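Local coordinates for protein ferredoxin CarAc (PDB 7BUH) that carries electrons from the ferredoxin reductase CarAd to the terminal oxygenase CarAa of carbazole 1,9a-dioxygenase by means of a Rieske [2Fe-2S] cluster, at residues 19-24 and 50-55; 41-46 and 86-91; 31-36 and 56-61. One frame throughout, in Å; residues are numbered along the deposited sequence.

In the fold
Contacts 1 and 3 join the large antiparallel sheet of this Rieske domain to the cluster-binding part. Contact 2 is strand pairing within that sheet, where strand 38-43 runs out into the cluster loop; there Cys-46 SG binds one iron at 2.3 Å. Contact 1 lies beside it, their centres about 10 Å apart. Asp-44 of contact 2 is hydrogen-bonded to Ser-52 of contact 1, and Leu-53 N lies 2.7 Å from Asp-44 O. The side chain of Leu-53 comes within about 4 Å of those of Cys-46 and Cys-65. Contact 3 lies farther out, with the Tyr-33 side chain about 11 Å from the cluster. Tyr-33 OH is hydrogen-bonded to Thr-42 OG1 of contact 2, 2.7 Å away.

Contact 1 of 3, residues 19-24 and 50-55; sequences IRRVNR and IASLSE. With FES (Fe2/s2 (inorganic) cluster), chain B.
Arg-21 and Ser-52 meet through water 2, whose oxygen is gripped by three groups. It accepts a hydrogen bond from Arg-21 NH1 at 3.1 Å. It donates to Ser-52 OG at 2.7 Å and to Glu-55 OE2 at 2.9 Å. The water therefore stands between two opposite charges that do not touch, since Arg-21 NH1 and Glu-55 OE2 are 4.9 Å apart. Ser-52 OG has a stronger partner outside the contact, the carboxylate of Asp-44. Arg-21 CG lies anti to the backbone N (chi1 179°), and the chain stays extended as far as NE. On the way its CD passes Ser-52 OG at 4.1 Å, while its CB lies near the side chain of Ser-54. Ser-54 was modelled in two conformers, so the exact place of its hydroxyl is doubtful; in the one described it bonds to Asp-44. Ile-19 is the apolar half of the contact. Its CG2 branch rests on Ser-54 CA at 3.6 Å. Water 1 donates to both main-chain carbonyls, at 2.7 Å from Ile-19 O and 2.7 Å from Ser-54 O. No direct hydrogen bond joins the two segments. Segment 50-55 directly follows the cluster-binding loop with Cys-46 and His-48, and its Ala-51 CB approaches the bridging sulfide S1. Strand 18-24 is an outer strand of the large antiparallel sheet, next to strand 27-35. The 3-10 turn 53-55 packs against it. The end of Leu-53 leads away from the strand, onto Cys-65 and Leu-88; Ile-63 of strand 62-64 touches both Ile-19 and Leu-53.

Contact 2 of 3, residues 41-46 and 86-91; sequences ATEDTC and VPLGVF. With FES (Fe2/s2 (inorganic) cluster), chain B.
Glu-43 and Phe-91 cross obliquely, the carboxylate and ring planes 56° apart. Glu-43 CG meets ring atom CE1 of Phe-91 at 4.1 Å. The chain then runs on, extended, to Gly-89. There Gly-89 N donates to Glu-43 OE1 at 3.2 Å, coming from above the carboxylate plane. Water 4 also donates to OE1 and ties it to Pro-87 O. Gly-89 has no side chain, and Glu-43 OE2 lies 3.7 Å from its CA. Leu-88 and Thr-42 also cross at a slant. Leu-88 CD1 sits 3.7 Å from Thr-42 OG1, and its other branch, CD2, touches Thr-45 O at 3.6 Å. The Thr-42 hydroxyl lies between the backbone N and the carbonyl carbon (chi1 65°) and donates to Glu-43 O. Two main-chain hydrogen bonds run between the segments. Phe-91 N donates to Ala-41 O at 3.0 Å, nearly straight at 173°, and Glu-43 N donates to Gly-89 O at 3.2 Å. Thr-42 and Val-90 form an antiparallel non-hydrogen-bonded pair. An alanine at Glu-43 would probably leave Gly-89 N and water 4 without their shared acceptor and open a gap beside Phe-91 CE1. Segment 41-46 runs from strand 38-43 into the cluster-binding loop, where Cys-46 SG binds iron FE2 at 2.3 Å, as does Cys-65 SG. The Glu-43 carboxylate, accepting from a backbone N-H and a water, probably adds to the sparse main-chain bonding just before that ligand.

Contact 3 of 3, residues 31-36 and 56-61; sequences AVYRVG and GTLDGD. With NA (sodium ion), chain C; EDO (1,2-ethanediol), chain D.
Leu-58 packs against Tyr-33 and Val-35, and these three side chains carry most of the contact. Leu-58 is the most covered of them. Its CD2 lies 3.9 Å from ring atom CD2 of Tyr-33. Its other methyl, CD1, lies 4.0 Å from Arg-34 O. Leu-58 CD2 stands more loosely, 4.4 Å, from Val-35 CG2. Val-35 places CG1 anti to the backbone N (chi1 178°). That methyl meets the turn after strand 57-59, at 3.5 Å from Gly-60 O, and lies close to Asp-61 as well. The contact is therefore apolar side chains against each other and against backbone carbonyls, and no hydrogen bond crosses it. The hydroxyl of Tyr-33 is satisfied elsewhere, by Thr-42 OG1. In segment 31-36, Arg-34 points away from segment 56-61. Its NE donates to Gly-36 O at 2.8 Å, with the acceptor in the plane of the guanidinium. A salt bridge to Asp-37 holds the same group. In segment 56-61, Asp-59 OD2 binds a sodium ion at 2.4 Å, with two waters and Glu-64 as further ligands. Gly-60 N donates to O1 of a 1,2-ethanediol at 2.8 Å, a molecule probably left from crystallisation. The axes of strands 31-35 and 57-59 come within 9.1 Å, their directions 38° apart. They belong to different sheets, which the contact thus joins. Strand 27-35 lies between 18-24 and 38-43 in the large sheet, and strand 57-59 is an outer strand of the smaller one, beside 62-64. Ile-19 of strand 18-24 packs on both Tyr-33 and Leu-58, and Ile-63 of strand 62-64 packs on Tyr-33.

Contact 1 of 3, residues 19-24 and 50-55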
ATOM      1  N   ILE A  19       7.902  -5.444  -2.133  1.00 18.52           N
ATOM      2  CA  ILE A  19       6.566  -4.807  -2.344  1.00 17.63           C
ATOM      3  C   ILE A  19       5.872  -5.595  -3.439  1.00 17.77           C
ATOM      4  O   ILE A  19       6.560  -5.975  -4.399  1.00 19.47           O
ATOM      5  CB  ILE A  19       6.673  -3.312  -2.715  1.00 17.72           C
ATOM      6  CG1 ILE A  19       7.732  -2.557  -1.899  1.00 19.46           C
ATOM      7  CG2 ILE A  19       5.328  -2.605  -2.614  1.00 16.61           C
ATOM      8  CD1 ILE A  19       8.908  -2.101  -2.686  1.00 20.01           C
ATOM      9  N   ARG A  20       4.571  -5.775  -3.324  1.00 17.67           N
ATOM     10  CA  ARG A  20       3.692  -6.346  -4.375  1.00 19.46           C
ATOM     11  C   ARG A  20       2.607  -5.328  -4.672  1.00 16.82           C
ATOM     12  O   ARG A  20       1.967  -4.829  -3.722  1.00 14.92           O
ATOM     13  CB  ARG A  20       2.989  -7.628  -3.929  1.00 22.83           C
ATOM     14  CG  ARG A  20       3.849  -8.882  -3.955  1.00 28.12           C
ATOM     15  CD  ARG A  20       3.696  -9.655  -5.260  1.00 34.69           C
ATOM     16  NE  ARG A  20       3.937 -11.090  -5.094  1.00 38.61           N
ATOM     17  CZ  ARG A  20       5.105 -11.619  -4.748  1.00 38.46           C
ATOM     18  NH1 ARG A  20       5.237 -12.925  -4.650  1.00 43.15           N
ATOM     19  NH2 ARG A  20       6.152 -10.856  -4.518  1.00 41.29           N
ATOM     20  N   ARG A  21       2.359  -5.083  -5.946  1.00 16.07           N
ATOM     21  CA  ARG A  21       1.213  -4.259  -6.377  1.00 15.50           C
ATOM     22  C   ARG A  21      -0.020  -5.147  -6.475  1.00 15.65           C
ATOM     23  O   ARG A  21       0.079  -6.285  -6.929  1.00 14.46           O
ATOM     24  CB  ARG A  21       1.531  -3.559  -7.688  1.00 16.68           C
ATOM     25  CG  ARG A  21       0.413  -2.700  -8.232  1.00 19.52           C
ATOM     26  CD  ARG A  21       0.920  -1.951  -9.431  1.00 22.42           C
ATOM     27  NE  ARG A  21      -0.178  -1.263 -10.046  1.00 26.63           N
ATOM     28  CZ  ARG A  21      -0.085  -0.588 -11.158  1.00 30.26           C
ATOM     29  NH1 ARG A  21       1.073  -0.530 -11.790  1.00 33.91           N
ATOM     30  NH2 ARG A  21      -1.160  -0.010 -11.649  1.00 34.93           N
ATOM     31  N   VAL A  22      -1.131  -4.630  -5.994  1.00 13.54           N
ATOM     32  CA  VAL A  22      -2.468  -5.264  -6.030  1.00 14.36           C
ATOM     33  C   VAL A  22      -3.395  -4.390  -6.873  1.00 14.74           C
ATOM     34  O   VAL A  22      -3.710  -3.235  -6.482  1.00 11.75           O
ATOM     35  CB  VAL A  22      -3.028  -5.488  -4.621  1.00 14.52           C
ATOM     36  CG1 VAL A  22      -4.413  -6.076  -4.711  1.00 14.49           C
ATOM     37  CG2 VAL A  22      -2.096  -6.346  -3.777  1.00 14.80           C
ATOM     38  N   ASN A  23      -3.838  -4.916  -8.020  1.00 15.56           N
ATOM     39  CA  ASN A  23      -4.758  -4.145  -8.892  1.00 17.10           C
ATOM     40  C   ASN A  23      -6.205  -4.447  -8.486  1.00 19.12           C
ATOM     41  O   ASN A  23      -6.496  -5.605  -8.097  1.00 21.43           O
ATOM     42  CB  ASN A  23      -4.464  -4.426 -10.357  1.00 17.44           C
ATOM     43  CG  ASN A  23      -3.042  -4.085 -10.719  1.00 16.58           C
ATOM     44  OD1 ASN A  23      -2.692  -2.909 -10.850  1.00 18.72           O
ATOM     45  ND2 ASN A  23      -2.213  -5.104 -10.810  1.00 16.14           N
ATOM     46  N   ARG A  24      -7.055  -3.430  -8.527  1.00 18.53           N
ATOM     47  CA  ARG A  24      -8.497  -3.528  -8.187  1.00 22.65           C
ATOM     48  C   ARG A  24      -9.313  -3.037  -9.386  1.00 24.95           C
ATOM     49  O   ARG A  24      -9.248  -1.834  -9.723  1.00 24.86           O
ATOM     50  CB  ARG A  24      -8.815  -2.696  -6.953  1.00 20.30           C
ATOM     51  CG  ARG A  24      -8.021  -3.109  -5.718  1.00 19.61           C
ATOM     52  CD  ARG A  24      -8.538  -2.399  -4.508  1.00 19.88           C
ATOM     53  NE  ARG A  24      -8.175  -1.000  -4.553  1.00 19.74           N
ATOM     54  CZ  ARG A  24      -8.734  -0.031  -3.831  1.00 21.07           C
ATOM     55  NH1 ARG A  24      -9.735  -0.290  -3.013  1.00 21.42           N
ATOM     56  NH2 ARG A  24      -8.304   1.213  -3.946  1.00 20.40           N
ATOM     57  N   ILE A  50       2.451  10.712  -9.209  1.00 21.40           N
ATOM     58  CA  ILE A  50       1.672   9.638  -9.889  1.00 22.94           C
ATOM     59  C   ILE A  50       2.532   8.399 -10.181  1.00 19.80           C
ATOM     60  O   ILE A  50       2.088   7.530 -10.961  1.00 18.74           O
ATOM     61  CB  ILE A  50       1.064  10.202 -11.189  1.00 29.15           C
ATOM     62  CG1 ILE A  50       0.193  11.432 -10.921  1.00 33.25           C
ATOM     63  CG2 ILE A  50       0.306   9.142 -11.943  1.00 31.84           C
ATOM     64  CD1 ILE A  50      -0.935  11.195  -9.945  1.00 34.31           C
ATOM     65  N   ALA A  51       3.692   8.276  -9.562  1.00 16.13           N
ATOM     66  CA  ALA A  51       4.560   7.095  -9.726  1.00 14.85           C
ATOM     67  C   ALA A  51       3.915   5.902  -9.022  1.00 14.38           C
ATOM     68  O   ALA A  51       3.047   6.093  -8.145  1.00 13.09           O
ATOM     69  CB  ALA A  51       5.926   7.371  -9.180  1.00 15.64           C
ATOM     70  N   SER A  52       4.358   4.698  -9.381  1.00 14.00           N
ATOM     71  CA  SER A  52       3.997   3.457  -8.653  1.00 13.94           C
ATOM     72  C   SER A  52       5.006   3.234  -7.520  1.00 13.85           C
ATOM     73  O   SER A  52       6.186   2.943  -7.790  1.00 13.30           O
ATOM     74  CB  SER A  52       3.885   2.298  -9.608  1.00 14.19           C
ATOM     75  OG  SER A  52       3.590   1.115  -8.908  1.00 15.04           O
ATOM     76  N   LEU A  53       4.553   3.318  -6.269  1.00 12.03           N
ATOM     77  CA  LEU A  53       5.419   3.029  -5.102  1.00 12.71           C
ATOM     78  C   LEU A  53       5.924   1.578  -5.090  1.00 12.58           C
ATOM     79  O   LEU A  53       7.002   1.350  -4.550  1.00 13.08           O
ATOM     80  CB  LEU A  53       4.697   3.404  -3.804  1.00 12.19           C
ATOM     81  CG  LEU A  53       4.424   4.897  -3.649  1.00 11.97           C
ATOM     82  CD1 LEU A  53       3.624   5.157  -2.401  1.00 12.60           C
ATOM     83  CD2 LEU A  53       5.720   5.697  -3.624  1.00 13.78           C
ATOM     84  N   SER A  54       5.186   0.621  -5.654  0.50 12.69           N
ATOM     85  CA  SER A  54       5.631  -0.797  -5.726  0.50 12.98           C
ATOM     86  C   SER A  54       6.839  -0.941  -6.667  0.50 14.32           C
ATOM     87  O   SER A  54       7.390  -2.049  -6.719  0.50 14.58           O
ATOM     88  CB  SER A  54       4.524  -1.710  -6.137  0.50 12.62           C
ATOM     89  OG  SER A  54       4.009  -1.308  -7.389  0.50 11.87           O
ATOM     90  N   GLU A  55       7.245   0.115  -7.372  1.00 14.73           N
ATOM     91  CA  GLU A  55       8.497   0.116  -8.193  1.00 16.30           C
ATOM     92  C   GLU A  55       9.620   0.818  -7.419  1.00 16.19           C
ATOM     93  O   GLU A  55      10.720   0.999  -7.982  1.00 16.28           O
ATOM     94  CB  GLU A  55       8.218   0.747  -9.556  1.00 19.03           C
ATOM     95  CG  GLU A  55       7.310  -0.093 -10.448  1.00 22.16           C
ATOM     96  CD  GLU A  55       6.792   0.617 -11.704  1.00 28.31           C
ATOM     97  OE1 GLU A  55       7.286   1.730 -12.011  1.00 29.20           O
ATOM     98  OE2 GLU A  55       5.873   0.071 -12.378  1.00 29.70           O
TER
HETATM   99 FE1  FES B 501       7.131  12.673  -6.965  1.00 13.90          FE
HETATM  100 FE2  FES B 501       6.600  10.268  -5.931  1.00 12.17          FE
HETATM  101  S1  FES B 501       5.957  11.005  -7.922  1.00 13.43           S
HETATM  102  S2  FES B 501       7.961  11.830  -5.109  1.00 12.74           S
HETATM  103  O   HOH W   1       6.918  -4.734  -6.762  1.00 27.41           O
HETATM  104  O   HOH W   2       3.901  -0.999 -10.612  1.00 27.61           O

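Contact 2 of 3, residues 41-46 and 86-91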
ATOM      1  N   ALA A  41       0.023  -2.059   3.993  1.00  9.58           N
ATOM      2  CA  ALA A  41      -0.487  -1.716   2.658  1.00  9.86           C
ATOM      3  C   ALA A  41      -0.859  -0.244   2.611  1.00  9.98           C
ATOM      4  O   ALA A  41      -1.392   0.282   3.601  1.00 10.20           O
ATOM      5  CB  ALA A  41      -1.672  -2.578   2.305  1.00  9.48           C
ATOM      6  N   THR A  42      -0.617   0.372   1.475  1.00  9.92           N
ATOM      7  CA  THR A  42      -1.095   1.735   1.176  1.00 10.37           C
ATOM      8  C   THR A  42      -1.685   1.749  -0.230  1.00 10.52           C
ATOM      9  O   THR A  42      -1.549   0.765  -0.938  1.00 10.32           O
ATOM     10  CB  THR A  42       0.072   2.733   1.265  1.00 10.82           C
ATOM     11  OG1 THR A  42       1.054   2.471   0.253  1.00 11.40           O
ATOM     12  CG2 THR A  42       0.768   2.742   2.608  1.00 10.81           C
ATOM     13  N   GLU A  43      -2.227   2.887  -0.650  1.00 11.32           N
ATOM     14  CA  GLU A  43      -2.357   3.212  -2.074  1.00 11.45           C
ATOM     15  C   GLU A  43      -0.984   2.997  -2.727  1.00 10.93           C
ATOM     16  O   GLU A  43       0.064   3.313  -2.108  1.00 10.31           O
ATOM     17  CB  GLU A  43      -2.814   4.658  -2.274  1.00 14.83           C
ATOM     18  CG  GLU A  43      -4.245   4.876  -1.872  1.00 18.47           C
ATOM     19  CD  GLU A  43      -4.620   6.298  -1.450  1.00 24.99           C
ATOM     20  OE1 GLU A  43      -3.743   7.253  -1.432  1.00 20.78           O
ATOM     21  OE2 GLU A  43      -5.826   6.448  -1.110  1.00 32.07           O
ATOM     22  N   ASP A  44      -0.962   2.465  -3.938  1.00 10.16           N
ATOM     23  CA  ASP A  44       0.295   2.285  -4.710  1.00 10.48           C
ATOM     24  C   ASP A  44       0.753   3.619  -5.320  1.00 10.67           C
ATOM     25  O   ASP A  44       1.983   3.783  -5.587  1.00 11.11           O
ATOM     26  CB  ASP A  44       0.080   1.281  -5.837  1.00 11.01           C
ATOM     27  CG  ASP A  44       1.335   1.018  -6.656  1.00 12.00           C
ATOM     28  OD1 ASP A  44       2.315   0.527  -6.056  1.00 13.14           O
ATOM     29  OD2 ASP A  44       1.301   1.287  -7.881  1.00 13.39           O
ATOM     30  N   THR A  45      -0.182   4.512  -5.623  1.00 10.62           N
ATOM     31  CA  THR A  45       0.112   5.721  -6.431  1.00 11.61           C
ATOM     32  C   THR A  45       0.679   6.794  -5.512  1.00 11.05           C
ATOM     33  O   THR A  45       0.000   7.191  -4.601  1.00 10.35           O
ATOM     34  CB  THR A  45      -1.117   6.185  -7.207  1.00 12.71           C
ATOM     35  OG1 THR A  45      -1.623   5.055  -7.938  1.00 12.61           O
ATOM     36  CG2 THR A  45      -0.775   7.329  -8.136  1.00 12.81           C
ATOM     37  N   CYS A  46       1.906   7.231  -5.774  1.00 10.55           N
ATOM     38  CA  CYS A  46       2.526   8.365  -5.070  1.00 12.07           C
ATOM     39  C   CYS A  46       1.608   9.583  -5.214  1.00 12.64           C
ATOM     40  O   CYS A  46       1.221   9.931  -6.365  1.00 11.26           O
ATOM     41  CB  CYS A  46       3.904   8.672  -5.634  1.00 11.47           C
ATOM     42  SG  CYS A  46       4.740   9.918  -4.638  1.00 11.38           S
ATOM     43  N   VAL A  86       1.126  14.986   0.759  1.00 13.23           N
ATOM     44  CA  VAL A  86      -0.232  14.419   0.921  1.00 12.88           C
ATOM     45  C   VAL A  86      -0.118  12.971   1.392  1.00 13.66           C
ATOM     46  O   VAL A  86       0.474  12.159   0.688  1.00 12.26           O
ATOM     47  CB  VAL A  86      -1.056  14.507  -0.370  1.00 13.75           C
ATOM     48  CG1 VAL A  86      -2.403  13.839  -0.161  1.00 14.18           C
ATOM     49  CG2 VAL A  86      -1.203  15.942  -0.850  1.00 14.69           C
ATOM     50  N   PRO A  87      -0.654  12.613   2.579  1.00 12.65           N
ATOM     51  CA  PRO A  87      -0.589  11.229   3.065  1.00 12.44           C
ATOM     52  C   PRO A  87      -1.323  10.218   2.160  1.00 12.34           C
ATOM     53  O   PRO A  87      -2.272  10.576   1.450  1.00 11.35           O
ATOM     54  CB  PRO A  87      -1.278  11.258   4.440  1.00 13.42           C
ATOM     55  CG  PRO A  87      -1.307  12.722   4.824  1.00 13.57           C
ATOM     56  CD  PRO A  87      -1.397  13.474   3.515  1.00 13.74           C
ATOM     57  N   LEU A  88      -0.796   8.999   2.144  1.00 11.75           N
ATOM     58  CA  LEU A  88      -1.406   7.820   1.492  1.00 11.78           C
ATOM     59  C   LEU A  88      -2.534   7.302   2.375  1.00 12.18           C
ATOM     60  O   LEU A  88      -2.379   7.283   3.604  1.00 11.64           O
ATOM     61  CB  LEU A  88      -0.370   6.711   1.280  1.00 12.16           C
ATOM     62  CG  LEU A  88       0.823   7.044   0.410  1.00 12.59           C
ATOM     63  CD1 LEU A  88       1.943   6.019   0.596  1.00 13.31           C
ATOM     64  CD2 LEU A  88       0.409   7.172  -1.053  1.00 13.61           C
ATOM     65  N   GLY A  89      -3.559   6.779   1.717  1.00 12.74           N
ATOM     66  CA  GLY A  89      -4.538   5.878   2.312  1.00 14.95           C
ATOM     67  C   GLY A  89      -3.827   4.659   2.848  1.00 16.51           C
ATOM     68  O   GLY A  89      -2.930   4.133   2.164  1.00 14.90           O
ATOM     69  N   VAL A  90      -4.220   4.203   4.020  1.00 16.99           N
ATOM     70  CA  VAL A  90      -3.658   2.951   4.596  1.00 16.91           C
ATOM     71  C   VAL A  90      -4.735   1.867   4.556  1.00 16.36           C
ATOM     72  O   VAL A  90      -5.955   2.179   4.761  1.00 15.78           O
ATOM     73  CB  VAL A  90      -3.084   3.166   6.003  1.00 19.44           C
ATOM     74  CG1 VAL A  90      -1.932   4.174   5.973  1.00 21.37           C
ATOM     75  CG2 VAL A  90      -4.139   3.563   7.009  1.00 21.92           C
ATOM     76  N   PHE A  91      -4.317   0.637   4.297  1.00 13.65           N
ATOM     77  CA  PHE A  91      -5.232  -0.538   4.230  1.00 14.54           C
ATOM     78  C   PHE A  91      -4.718  -1.605   5.185  1.00 14.36           C
ATOM     79  O   PHE A  91      -3.538  -1.915   5.137  1.00 13.85           O
ATOM     80  CB  PHE A  91      -5.354  -1.070   2.800  1.00 14.11           C
ATOM     81  CG  PHE A  91      -5.936  -0.063   1.845  1.00 14.87           C
ATOM     82  CD1 PHE A  91      -5.229   1.076   1.483  1.00 15.23           C
ATOM     83  CD2 PHE A  91      -7.240  -0.192   1.383  1.00 16.60           C
ATOM     84  CE1 PHE A  91      -5.782   2.027   0.640  1.00 15.45           C
ATOM     85  CE2 PHE A  91      -7.795   0.764   0.546  1.00 16.55           C
ATOM     86  CZ  PHE A  91      -7.063   1.867   0.165  1.00 16.97           C
TER
HETATM   87 FE1  FES B 501       7.131  12.673  -6.965  1.00 13.90          FE
HETATM   88 FE2  FES B 501       6.600  10.268  -5.931  1.00 12.17          FE
HETATM   89  S1  FES B 501       5.957  11.005  -7.922  1.00 13.43           S
HETATM   90  S2  FES B 501       7.961  11.830  -5.109  1.00 12.74           S
HETATM   91  O   HOH W   3      -1.471  -1.710   6.727  1.00 15.77           O
HETATM   92  O   HOH W   4      -4.171   9.924  -0.410  1.00 18.99           O

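Contact 3 of 3, residues 31-36 and 56-61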
ATOM      1  N   ALA A  31      -0.318  -1.061  -2.813  1.00 11.57           N
ATOM      2  CA  ALA A  31       1.024  -1.650  -2.616  1.00 11.10           C
ATOM      3  C   ALA A  31       0.987  -2.386  -1.283  1.00 10.83           C
ATOM      4  O   ALA A  31       0.496  -1.819  -0.302  1.00  9.55           O
ATOM      5  CB  ALA A  31       2.066  -0.574  -2.651  1.00 11.86           C
ATOM      6  N   VAL A  32       1.450  -3.624  -1.266  1.00  9.92           N
ATOM      7  CA  VAL A  32       1.598  -4.422  -0.027  1.00 10.96           C
ATOM      8  C   VAL A  32       3.091  -4.595   0.249  1.00 10.70           C
ATOM      9  O   VAL A  32       3.838  -5.021  -0.668  1.00 12.11           O
ATOM     10  CB  VAL A  32       0.893  -5.776  -0.164  1.00 11.89           C
ATOM     11  CG1 VAL A  32       1.091  -6.622   1.062  1.00 12.69           C
ATOM     12  CG2 VAL A  32      -0.578  -5.559  -0.435  1.00 13.14           C
ATOM     13  N   TYR A  33       3.525  -4.258   1.455  1.00 11.58           N
ATOM     14  CA  TYR A  33       4.960  -4.219   1.827  1.00 11.60           C
ATOM     15  C   TYR A  33       5.209  -5.267   2.897  1.00 12.17           C
ATOM     16  O   TYR A  33       4.376  -5.366   3.795  1.00 11.46           O
ATOM     17  CB  TYR A  33       5.341  -2.857   2.409  1.00 11.31           C
ATOM     18  CG  TYR A  33       4.845  -1.665   1.649  1.00 10.78           C
ATOM     19  CD1 TYR A  33       3.611  -1.096   1.897  1.00 10.19           C
ATOM     20  CD2 TYR A  33       5.644  -1.062   0.703  1.00 10.71           C
ATOM     21  CE1 TYR A  33       3.160   0.025   1.223  1.00 10.00           C
ATOM     22  CE2 TYR A  33       5.210   0.062   0.020  1.00 10.64           C
ATOM     23  CZ  TYR A  33       3.967   0.605   0.268  1.00 10.82           C
ATOM     24  OH  TYR A  33       3.598   1.739  -0.404  1.00 11.73           O
ATOM     25  N   ARG A  34       6.284  -6.052   2.756  1.00 12.13           N
ATOM     26  CA  ARG A  34       6.770  -6.924   3.840  1.00 12.14           C
ATOM     27  C   ARG A  34       7.970  -6.202   4.450  1.00 12.27           C
ATOM     28  O   ARG A  34       8.991  -6.036   3.750  1.00 12.50           O
ATOM     29  CB  ARG A  34       7.156  -8.320   3.361  1.00 12.21           C
ATOM     30  CG  ARG A  34       7.563  -9.195   4.537  1.00 12.75           C
ATOM     31  CD  ARG A  34       7.942 -10.618   4.171  1.00 14.55           C
ATOM     32  NE  ARG A  34       8.322 -11.354   5.361  1.00 14.84           N
ATOM     33  CZ  ARG A  34       8.127 -12.660   5.564  1.00 16.32           C
ATOM     34  NH1 ARG A  34       7.466 -13.392   4.684  1.00 15.78           N
ATOM     35  NH2 ARG A  34       8.511 -13.207   6.711  1.00 16.64           N
ATOM     36  N   VAL A  35       7.811  -5.733   5.678  1.00 12.28           N
ATOM     37  CA  VAL A  35       8.890  -5.068   6.440  1.00 13.08           C
ATOM     38  C   VAL A  35       9.295  -6.064   7.515  1.00 12.97           C
ATOM     39  O   VAL A  35       8.483  -6.276   8.443  1.00 12.28           O
ATOM     40  CB  VAL A  35       8.432  -3.707   6.985  1.00 13.82           C
ATOM     41  CG1 VAL A  35       9.515  -3.046   7.809  1.00 14.22           C
ATOM     42  CG2 VAL A  35       7.984  -2.817   5.822  1.00 14.51           C
ATOM     43  N   GLY A  36      10.448  -6.714   7.315  1.00 13.50           N
ATOM     44  CA  GLY A  36      10.887  -7.842   8.171  1.00 13.87           C
ATOM     45  C   GLY A  36       9.821  -8.914   8.163  1.00 13.24           C
ATOM     46  O   GLY A  36       9.572  -9.443   7.064  1.00 13.26           O
ATOM     47  N   GLY A  56       9.351   1.248  -6.182  1.00 14.96           N
ATOM     48  CA  GLY A  56      10.332   1.928  -5.331  1.00 15.01           C
ATOM     49  C   GLY A  56      11.182   0.988  -4.497  1.00 15.18           C
ATOM     50  O   GLY A  56      11.355  -0.195  -4.853  1.00 15.89           O
ATOM     51  N   THR A  57      11.752   1.537  -3.436  1.00 16.29           N
ATOM     52  CA  THR A  57      12.754   0.897  -2.560  1.00 16.70           C
ATOM     53  C   THR A  57      12.297   1.077  -1.125  1.00 16.39           C
ATOM     54  O   THR A  57      12.083   2.235  -0.728  1.00 15.05           O
ATOM     55  CB  THR A  57      14.130   1.544  -2.764  1.00 19.97           C
ATOM     56  OG1 THR A  57      14.434   1.380  -4.160  1.00 22.99           O
ATOM     57  CG2 THR A  57      15.181   0.935  -1.867  1.00 21.30           C
ATOM     58  N   LEU A  58      12.236  -0.002  -0.355  1.00 14.74           N
ATOM     59  CA  LEU A  58      12.025   0.122   1.107  1.00 16.09           C
ATOM     60  C   LEU A  58      13.346   0.395   1.821  1.00 16.93           C
ATOM     61  O   LEU A  58      14.372  -0.221   1.503  1.00 19.54           O
ATOM     62  CB  LEU A  58      11.390  -1.158   1.645  1.00 15.96           C
ATOM     63  CG  LEU A  58       9.898  -1.287   1.403  1.00 15.70           C
ATOM     64  CD1 LEU A  58       9.448  -2.726   1.596  1.00 16.83           C
ATOM     65  CD2 LEU A  58       9.120  -0.330   2.315  1.00 15.78           C
ATOM     66  N   ASP A  59      13.293   1.271   2.805  1.00 15.89           N
ATOM     67  CA  ASP A  59      14.397   1.555   3.735  1.00 18.23           C
ATOM     68  C   ASP A  59      13.773   1.413   5.121  1.00 16.91           C
ATOM     69  O   ASP A  59      13.111   2.368   5.566  1.00 15.35           O
ATOM     70  CB  ASP A  59      14.991   2.923   3.439  1.00 19.08           C
ATOM     71  CG  ASP A  59      16.262   3.238   4.207  1.00 22.60           C
ATOM     72  OD1 ASP A  59      16.487   2.638   5.281  1.00 24.97           O
ATOM     73  OD2 ASP A  59      17.026   4.105   3.694  1.00 25.75           O
ATOM     74  N   GLY A  60      13.847   0.210   5.689  1.00 16.11           N
ATOM     75  CA  GLY A  60      13.047  -0.174   6.869  1.00 16.08           C
ATOM     76  C   GLY A  60      11.559  -0.020   6.603  1.00 17.24           C
ATOM     77  O   GLY A  60      11.057  -0.686   5.684  1.00 16.99           O
ATOM     78  N   ASP A  61      10.858   0.806   7.388  1.00 16.87           N
ATOM     79  CA  ASP A  61       9.390   0.988   7.242  1.00 17.93           C
ATOM     80  C   ASP A  61       9.105   2.201   6.347  1.00 14.98           C
ATOM     81  O   ASP A  61       7.990   2.643   6.350  1.00 13.90           O
ATOM     82  CB  ASP A  61       8.699   1.108   8.602  1.00 23.19           C
ATOM     83  CG  ASP A  61       9.472   1.965   9.584  1.00 32.17           C
ATOM     84  OD1 ASP A  61      10.157   2.913   9.095  1.00 32.91           O
ATOM     85  OD2 ASP A  61       9.449   1.634  10.828  1.00 37.70           O
TER
HETATM   86 NA    NA C 502      17.451   5.242   1.672  1.00 12.68          NA
HETATM   87  C1  EDO D 503      15.070  -2.400   4.720  1.00 35.59           C
HETATM   88  O1  EDO D 503      16.020  -1.447   5.167  1.00 39.57           O
HETATM   89  C2  EDO D 503      15.055  -2.565   3.254  1.00 34.94           C
HETATM   90  O2  EDO D 503      14.021  -3.386   2.798  1.00 35.13           O
HETATM   91  O   HOH W   5      17.554   2.985   0.361  1.00 21.53           O
HETATM   92  O   HOH W   6      17.793   5.788  -0.588  0.50 25.39           O